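Local coordinates for protein glycoside hydrolase family 31 (Trueperella pyogenes, PDB 5I0F) that degrades cycloalternan through a covalent glycosyl-enzyme intermediate, as expected of a retaining family 31 glycoside hydrolase, at residues E292-L297 with M585-Y590. Residues are numbered along the deposited sequence; the frame is centred on the assembly and turned at random.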
ATOM      1  N   GLU A 292      17.142  16.441   7.665  1.00 24.53           N
ATOM      2  CA  GLU A 292      17.307  17.008   6.303  1.00 25.70           C
ATOM      3  C   GLU A 292      17.842  16.018   5.264  1.00 23.60           C
ATOM      4  O   GLU A 292      17.565  16.158   4.068  1.00 22.45           O
ATOM      5  CB  GLU A 292      18.170  18.278   6.300  1.00 28.78           C
ATOM      6  CG  GLU A 292      19.597  18.152   6.848  1.00 32.33           C
ATOM      7  CD  GLU A 292      20.592  17.470   5.906  1.00 35.98           C
ATOM      8  OE1 GLU A 292      20.531  17.752   4.675  1.00 41.05           O
ATOM      9  OE2 GLU A 292      21.461  16.671   6.389  1.00 38.63           O
ATOM     10  N   TRP A 293      18.603  15.019   5.710  1.00 22.30           N
ATOM     11  CA  TRP A 293      19.194  14.049   4.767  1.00 21.53           C
ATOM     12  C   TRP A 293      18.173  13.198   4.009  1.00 20.83           C
ATOM     13  O   TRP A 293      18.537  12.619   2.982  1.00 20.89           O
ATOM     14  CB  TRP A 293      20.265  13.152   5.422  1.00 21.74           C
ATOM     15  CG  TRP A 293      19.864  12.378   6.696  1.00 21.57           C
ATOM     16  CD1 TRP A 293      20.142  12.745   7.987  1.00 22.05           C
ATOM     17  CD2 TRP A 293      19.184  11.118   6.779  1.00 21.17           C
ATOM     18  NE1 TRP A 293      19.669  11.795   8.861  1.00 22.02           N
ATOM     19  CE2 TRP A 293      19.060  10.798   8.153  1.00 21.44           C
ATOM     20  CE3 TRP A 293      18.668  10.225   5.832  1.00 20.57           C
ATOM     21  CZ2 TRP A 293      18.460   9.623   8.597  1.00 21.44           C
ATOM     22  CZ3 TRP A 293      18.060   9.041   6.286  1.00 20.67           C
ATOM     23  CH2 TRP A 293      17.957   8.764   7.658  1.00 20.55           C
ATOM     24  N   ILE A 294      16.914  13.135   4.460  1.00 19.54           N
ATOM     25  CA  ILE A 294      15.893  12.436   3.671  1.00 19.05           C
ATOM     26  C   ILE A 294      15.630  13.084   2.302  1.00 18.65           C
ATOM     27  O   ILE A 294      15.097  12.428   1.414  1.00 17.96           O
ATOM     28  CB  ILE A 294      14.558  12.187   4.413  1.00 19.28           C
ATOM     29  CG1 ILE A 294      13.804  13.478   4.712  1.00 19.84           C
ATOM     30  CG2 ILE A 294      14.795  11.364   5.684  1.00 19.44           C
ATOM     31  CD1 ILE A 294      12.324  13.300   4.916  1.00 19.60           C
ATOM     32  N   PHE A 295      16.052  14.342   2.120  1.00 18.67           N
ATOM     33  CA  PHE A 295      15.761  15.091   0.905  1.00 18.83           C
ATOM     34  C   PHE A 295      16.803  15.019  -0.194  1.00 19.20           C
ATOM     35  O   PHE A 295      16.596  15.604  -1.269  1.00 19.37           O
ATOM     36  CB  PHE A 295      15.465  16.546   1.258  1.00 19.80           C
ATOM     37  CG  PHE A 295      14.210  16.714   2.055  1.00 20.25           C
ATOM     38  CD1 PHE A 295      12.990  16.335   1.524  1.00 20.19           C
ATOM     39  CD2 PHE A 295      14.240  17.276   3.305  1.00 21.24           C
ATOM     40  CE1 PHE A 295      11.822  16.493   2.256  1.00 20.98           C
ATOM     41  CE2 PHE A 295      13.072  17.442   4.048  1.00 21.67           C
ATOM     42  CZ  PHE A 295      11.871  17.040   3.525  1.00 21.32           C
ATOM     43  N   GLY A 296      17.916  14.320   0.044  1.00 18.75           N
ATOM     44  CA  GLY A 296      18.879  14.059  -1.040  1.00 19.04           C
ATOM     45  C   GLY A 296      18.444  12.869  -1.898  1.00 18.18           C
ATOM     46  O   GLY A 296      17.401  12.276  -1.669  1.00 17.86           O
ATOM     47  N   LEU A 297      19.235  12.506  -2.896  1.00 18.28           N
ATOM     48  CA  LEU A 297      18.893  11.339  -3.722  1.00 17.78           C
ATOM     49  C   LEU A 297      19.063  10.033  -2.931  1.00 17.10           C
ATOM     50  O   LEU A 297      20.088   9.821  -2.241  1.00 17.04           O
ATOM     51  CB  LEU A 297      19.753  11.315  -4.986  1.00 18.30           C
ATOM     52  CG  LEU A 297      19.545  10.148  -5.953  1.00 18.42           C
ATOM     53  CD1 LEU A 297      18.116  10.111  -6.444  1.00 18.59           C
ATOM     54  CD2 LEU A 297      20.506  10.288  -7.122  1.00 19.18           C
ATOM     55  N   MET A 585       9.649  16.298  -6.112  1.00 18.45           N
ATOM     56  CA  MET A 585       8.757  15.546  -5.243  1.00 18.64           C
ATOM     57  C   MET A 585       9.388  15.338  -3.879  1.00 18.05           C
ATOM     58  O   MET A 585      10.593  15.561  -3.725  1.00 17.76           O
ATOM     59  CB  MET A 585       8.390  14.207  -5.896  1.00 18.90           C
ATOM     60  CG  MET A 585       7.533  14.386  -7.144  1.00 19.83           C
ATOM     61  SD  MET A 585       7.247  12.881  -8.108  1.00 19.79           S
ATOM     62  CE  MET A 585       6.479  13.547  -9.573  1.00 20.24           C
ATOM     63  N   PRO A 586       8.582  14.926  -2.868  1.00 18.01           N
ATOM     64  CA  PRO A 586       9.129  14.919  -1.492  1.00 18.05           C
ATOM     65  C   PRO A 586      10.344  13.997  -1.282  1.00 17.98           C
ATOM     66  O   PRO A 586      11.365  14.464  -0.786  1.00 17.91           O
ATOM     67  CB  PRO A 586       7.927  14.500  -0.633  1.00 17.79           C
ATOM     68  CG  PRO A 586       6.726  14.894  -1.462  1.00 18.38           C
ATOM     69  CD  PRO A 586       7.133  14.642  -2.879  1.00 18.00           C
ATOM     70  N   ILE A 587      10.250  12.745  -1.754  1.00 17.90           N
ATOM     71  CA  ILE A 587      11.344  11.779  -1.674  1.00 17.85           C
ATOM     72  C   ILE A 587      11.728  11.364  -3.084  1.00 17.93           C
ATOM     73  O   ILE A 587      10.872  10.938  -3.879  1.00 17.00           O
ATOM     74  CB  ILE A 587      10.979  10.536  -0.852  1.00 17.93           C
ATOM     75  CG1 ILE A 587      10.459  10.932   0.542  1.00 18.63           C
ATOM     76  CG2 ILE A 587      12.143   9.567  -0.772  1.00 17.93           C
ATOM     77  CD1 ILE A 587      11.454  11.637   1.417  1.00 19.26           C
ATOM     78  N   MET A 588      13.011  11.549  -3.386  1.00 17.87           N
ATOM     79  CA  MET A 588      13.583  11.287  -4.706  1.00 18.12           C
ATOM     80  C   MET A 588      14.441  10.024  -4.626  1.00 18.01           C
ATOM     81  O   MET A 588      15.449  10.000  -3.904  1.00 18.18           O
ATOM     82  CB  MET A 588      14.427  12.488  -5.147  1.00 18.79           C
ATOM     83  CG  MET A 588      15.046  12.314  -6.521  1.00 18.90           C
ATOM     84  SD  MET A 588      16.214  13.644  -6.870  1.00 19.99           S
ATOM     85  CE  MET A 588      16.518  13.290  -8.600  1.00 19.93           C
ATOM     86  N   GLN A 589      14.066   8.991  -5.376  1.00 17.58           N
ATOM     87  CA  GLN A 589      14.663   7.678  -5.231  1.00 17.46           C
ATOM     88  C   GLN A 589      14.591   6.865  -6.508  1.00 17.05           C
ATOM     89  O   GLN A 589      13.532   6.805  -7.150  1.00 16.37           O
ATOM     90  CB  GLN A 589      13.908   6.923  -4.121  1.00 17.93           C
ATOM     91  CG  GLN A 589      14.390   5.507  -3.805  1.00 18.43           C
ATOM     92  CD  GLN A 589      13.381   4.390  -4.091  1.00 19.25           C
ATOM     93  OE1 GLN A 589      13.462   3.311  -3.505  1.00 19.27           O
ATOM     94  NE2 GLN A 589      12.427   4.641  -4.988  1.00 19.86           N
ATOM     95  N   TYR A 590      15.687   6.203  -6.848  1.00 16.63           N
ATOM     96  CA  TYR A 590      15.670   5.183  -7.922  1.00 16.73           C
ATOM     97  C   TYR A 590      15.827   3.791  -7.307  1.00 16.39           C
ATOM     98  O   TYR A 590      16.428   3.635  -6.250  1.00 15.89           O
ATOM     99  CB  TYR A 590      16.705   5.471  -9.014  1.00 17.30           C
ATOM    100  CG  TYR A 590      18.158   5.220  -8.636  1.00 17.34           C
ATOM    101  CD1 TYR A 590      18.685   3.923  -8.641  1.00 17.08           C
ATOM    102  CD2 TYR A 590      19.018   6.287  -8.316  1.00 17.57           C
ATOM    103  CE1 TYR A 590      20.020   3.695  -8.308  1.00 17.26           C
ATOM    104  CE2 TYR A 590      20.349   6.067  -7.993  1.00 17.59           C
ATOM    105  CZ  TYR A 590      20.852   4.782  -7.987  1.00 17.19           C
ATOM    106  OH  TYR A 590      22.175   4.575  -7.669  1.00 16.47           O
TER
HETATM  107  O   HOH W   1      14.719  12.779  -1.291  1.00 18.21           O
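Leu-297 lays its CD1 methyl against the Met-588 side chain, 3.8 Å from Met-588 CG and also close to SD, where the two chains cross obliquely. With CG anti to the backbone N in both residues (chi1 179° in Leu-297), the two chains reach out and meet, the methionine fully extended past that methyl. The other leucine methyl, CD2, meets the Tyr-590 ring at its edge, 4.3 Å from CE2. At the other end, Ile-587 points its CD1 at the flank of the Ile-294 end methyl, 4.0 Å from Ile-294 CD1 and still closer to Ile-294 O. Phe-295 turns a ring edge to Pro-586, whose carbonyl O lies in the ring plane 3.4 Å from CD1, while CG1 of Ile-294 sits over the centre of one ring face.

No direct hydrogen bond joins the segments; the polar link runs through one water. It donates to Ile-294 O and Gly-296 O, each at 2.8 Å, and accepts from Met-588 N at 3.0 Å, tying the end of the 3-10 turn 292-295 and the glycine after it to the strand.

This is the seam of the TIM barrel, where first strand 297-300 and eighth strand 587-590 run parallel and close the ring; Met-588 and Tyr-590 are backbone-bonded to Trp-298. Outside, helix 617-646 packs on Phe-295, and its Arg-629 bonds Phe-295 O and Pro-586 O, while helix 572-583 backs Met-588.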